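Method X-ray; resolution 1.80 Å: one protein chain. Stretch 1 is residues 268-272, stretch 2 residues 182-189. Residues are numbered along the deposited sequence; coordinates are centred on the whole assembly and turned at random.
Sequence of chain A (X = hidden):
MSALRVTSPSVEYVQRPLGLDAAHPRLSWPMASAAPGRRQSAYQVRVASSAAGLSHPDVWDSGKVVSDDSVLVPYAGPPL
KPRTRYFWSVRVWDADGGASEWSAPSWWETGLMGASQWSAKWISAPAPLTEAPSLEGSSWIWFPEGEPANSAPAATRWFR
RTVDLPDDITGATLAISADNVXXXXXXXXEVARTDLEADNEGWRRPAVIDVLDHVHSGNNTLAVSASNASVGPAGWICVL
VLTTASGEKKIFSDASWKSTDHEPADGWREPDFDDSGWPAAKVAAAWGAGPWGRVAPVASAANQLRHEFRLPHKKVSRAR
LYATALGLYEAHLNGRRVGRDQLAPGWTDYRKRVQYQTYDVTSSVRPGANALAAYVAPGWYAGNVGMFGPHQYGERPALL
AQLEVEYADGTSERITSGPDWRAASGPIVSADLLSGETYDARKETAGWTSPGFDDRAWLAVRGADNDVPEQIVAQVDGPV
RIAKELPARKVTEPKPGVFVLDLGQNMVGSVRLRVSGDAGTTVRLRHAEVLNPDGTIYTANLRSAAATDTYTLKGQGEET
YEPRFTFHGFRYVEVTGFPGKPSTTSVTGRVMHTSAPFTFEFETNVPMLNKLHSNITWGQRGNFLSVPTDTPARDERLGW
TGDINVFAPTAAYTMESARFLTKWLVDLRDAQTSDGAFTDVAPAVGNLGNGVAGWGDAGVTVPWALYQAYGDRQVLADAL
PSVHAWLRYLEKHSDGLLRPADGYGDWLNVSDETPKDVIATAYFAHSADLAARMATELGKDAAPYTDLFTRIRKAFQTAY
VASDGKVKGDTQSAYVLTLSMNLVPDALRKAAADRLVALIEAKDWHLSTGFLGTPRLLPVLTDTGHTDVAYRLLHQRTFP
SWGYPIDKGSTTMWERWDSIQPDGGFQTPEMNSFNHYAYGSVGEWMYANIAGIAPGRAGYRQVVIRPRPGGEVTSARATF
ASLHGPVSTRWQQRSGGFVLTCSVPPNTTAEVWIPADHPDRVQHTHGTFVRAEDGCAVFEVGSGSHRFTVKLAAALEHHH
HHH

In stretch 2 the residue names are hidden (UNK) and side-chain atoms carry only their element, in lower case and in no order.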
# COMPACT_ATOMS: atom_id res chain seq x y z
N TRP A 268 -36.21 -35.96 8.37
CA TRP A 268 -34.98 -36.61 8.87
C TRP A 268 -34.10 -35.69 9.69
O TRP A 268 -33.20 -36.17 10.39
CB TRP A 268 -34.15 -37.25 7.74
CG TRP A 268 -33.40 -36.26 6.91
CD1 TRP A 268 -33.87 -35.60 5.81
CD2 TRP A 268 -32.03 -35.82 7.08
NE1 TRP A 268 -32.90 -34.78 5.30
CE2 TRP A 268 -31.77 -34.87 6.07
CE3 TRP A 268 -31.03 -36.10 8.02
CZ2 TRP A 268 -30.53 -34.23 5.94
CZ3 TRP A 268 -29.78 -35.43 7.90
CH2 TRP A 268 -29.55 -34.52 6.86
N ARG A 269 -34.30 -34.37 9.58
CA ARG A 269 -33.55 -33.43 10.41
C ARG A 269 -34.25 -33.18 11.76
O ARG A 269 -33.68 -32.56 12.64
CB ARG A 269 -33.27 -32.12 9.69
CG ARG A 269 -32.45 -32.27 8.40
CD ARG A 269 -32.07 -30.93 7.81
NE ARG A 269 -31.07 -31.05 6.74
CZ ARG A 269 -29.73 -30.93 6.90
NH1 ARG A 269 -29.19 -30.71 8.09
NH2 ARG A 269 -28.92 -31.06 5.86
N GLU A 270 -35.48 -33.67 11.91
CA GLU A 270 -36.29 -33.32 13.10
C GLU A 270 -36.03 -34.21 14.30
O GLU A 270 -35.64 -35.38 14.13
CB GLU A 270 -37.80 -33.35 12.81
CG GLU A 270 -38.25 -32.62 11.56
CD GLU A 270 -38.17 -31.11 11.67
OE1 GLU A 270 -37.95 -30.59 12.78
OE2 GLU A 270 -38.31 -30.45 10.63
N PRO A 271 -36.30 -33.69 15.51
CA PRO A 271 -36.10 -34.49 16.70
C PRO A 271 -36.73 -35.89 16.69
O PRO A 271 -36.07 -36.84 17.10
CB PRO A 271 -36.70 -33.63 17.81
CG PRO A 271 -36.41 -32.24 17.35
CD PRO A 271 -36.54 -32.26 15.85
N ASP A 272 -37.97 -36.02 16.22
CA ASP A 272 -38.70 -37.28 16.44
C ASP A 272 -38.65 -38.30 15.30
O ASP A 272 -39.40 -39.28 15.28
CB ASP A 272 -40.15 -37.01 16.88
CG ASP A 272 -40.25 -36.58 18.35
OD1 ASP A 272 -39.29 -36.86 19.11
OD2 ASP A 272 -41.28 -35.98 18.73
N UNK A 182 -20.92 -29.92 3.38
CA UNK A 182 -21.84 -30.29 4.45
C UNK A 182 -23.05 -29.34 4.50
O UNK A 182 -22.99 -28.23 3.96
c UNK A 182 -18.74 -27.39 6.32
c UNK A 182 -19.58 -26.46 6.91
o UNK A 182 -19.09 -25.22 7.25
c UNK A 182 -19.25 -28.64 5.96
c UNK A 182 -20.90 -26.76 7.14
c UNK A 182 -21.40 -28.01 6.80
c UNK A 182 -20.58 -28.97 6.21
c UNK A 182 -21.13 -30.32 5.80
N UNK A 183 -24.13 -29.80 5.12
CA UNK A 183 -25.24 -28.92 5.53
C UNK A 183 -25.67 -29.40 6.92
O UNK A 183 -26.03 -30.56 7.09
c UNK A 183 -26.39 -29.00 4.55
N UNK A 184 -25.55 -28.54 7.91
CA UNK A 184 -25.83 -28.93 9.29
C UNK A 184 -27.03 -28.14 9.85
O UNK A 184 -27.21 -26.95 9.53
c UNK A 184 -24.56 -28.81 10.18
c UNK A 184 -24.88 -29.14 11.62
c UNK A 184 -23.92 -27.43 10.04
N UNK A 185 -27.84 -28.85 10.64
CA UNK A 185 -29.02 -28.29 11.30
C UNK A 185 -29.07 -28.64 12.78
O UNK A 185 -28.51 -29.65 13.22
c UNK A 185 -30.29 -28.76 10.59
o UNK A 185 -30.45 -30.17 10.70
N UNK A 186 -29.75 -27.79 13.55
CA UNK A 186 -30.12 -28.08 14.92
C UNK A 186 -31.65 -28.01 15.09
O UNK A 186 -32.27 -27.03 14.69
c UNK A 186 -27.95 -27.00 15.69
c UNK A 186 -29.46 -27.09 15.92
c UNK A 186 -29.75 -27.56 17.34
N UNK A 187 -32.22 -29.07 15.68
CA UNK A 187 -33.67 -29.26 15.86
C UNK A 187 -34.49 -28.95 14.60
O UNK A 187 -35.61 -28.43 14.67
o UNK A 187 -33.38 -30.33 18.46
c UNK A 187 -33.93 -29.20 18.42
c UNK A 187 -34.21 -28.48 17.08
o UNK A 187 -34.27 -28.61 19.47
N UNK A 188 -33.91 -29.28 13.44
CA UNK A 188 -34.55 -29.04 12.15
C UNK A 188 -34.22 -27.72 11.47
O UNK A 188 -34.59 -27.50 10.32
N UNK A 189 -33.52 -26.82 12.15
CA UNK A 189 -33.18 -25.55 11.49
C UNK A 189 -31.73 -25.55 11.02
O UNK A 189 -30.83 -25.73 11.83
c UNK A 189 -33.45 -24.39 12.44
O HOH W 1 -31.50 -30.91 13.19

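Position 182 carries eight side-chain atoms: one carbon, then a ring of six carbons bearing one oxygen. A six-membered carbon ring with a hydroxyl is tyrosine, so this is Y182. Its side chain does not reach stretch 1.

Position 183 has a single side-chain carbon, the CB. It points toward stretch 1 and lies 3.5 Å from R269 NH2. One carbon alone means alanine, A183. Its backbone O accepts a hydrogen bond from R269 NH2 at 3.2 Å and a weak one from R269 NH1 at 3.3 Å.

Position 184 has three carbons, with CB carrying the other two. This branching without any oxygen gives valine, V184. Its CA-to-CB bond points away from stretch 1, as expected for the next residue along a strand. Its backbone C is 3.8 Å from R269 NH1.

Position 185 has one carbon and then one oxygen. CB points toward stretch 1 again, and the oxygen lies 2.9 Å from R269 NH1. With no second branch on CB, this is serine, S185. R269 NH1 donates a hydrogen bond to S185 OG.

Position 186 repeats the pattern of three carbons branched at CB, with the CA-to-CB bond pointing away from stretch 1. It is valine, V186, and makes no contact across the stretches.

Position 187 has two carbons, the second carrying two oxygens. One of these oxygens lies 3.7 Å from P271 CG. This short carboxylate is aspartate, D187, and the oxygen near P271 is OD1. Both carboxylate oxygens are hydrogen-bonded elsewhere in the structure.

Position 188 has no side-chain atoms, so it is glycine, G188. Phi is 92° and psi -8°; a CB here would be jammed against the preceding carbonyl O and would sit 2.4 Å from E270 OE1.

Position 189 has one carbon, CB, pointing away from stretch 1. It is alanine, A189. It closes a type I' turn that begins at V186: A189 N donates to V186 O at 2.8 Å, and V186 N to A189 O at 2.9 Å.

The contact centres on R269. Its extended side chain runs along the strand and places the guanidinium edge against A183 O and S185 OG, so two alternate strand residues hold it. Water 1 adds a second link at the turn. It accepts from S185 OG at 2.8 Å and from G188 N at 2.9 Å, and donates to R269 O at 2.8 Å. G188 N and R269 O are 3.4 Å apart but poorly angled for a direct bond, and the water bridges them. E270 and P271 add looser contacts around the turn.

Stretch 2 182-189: YAVSVDGA
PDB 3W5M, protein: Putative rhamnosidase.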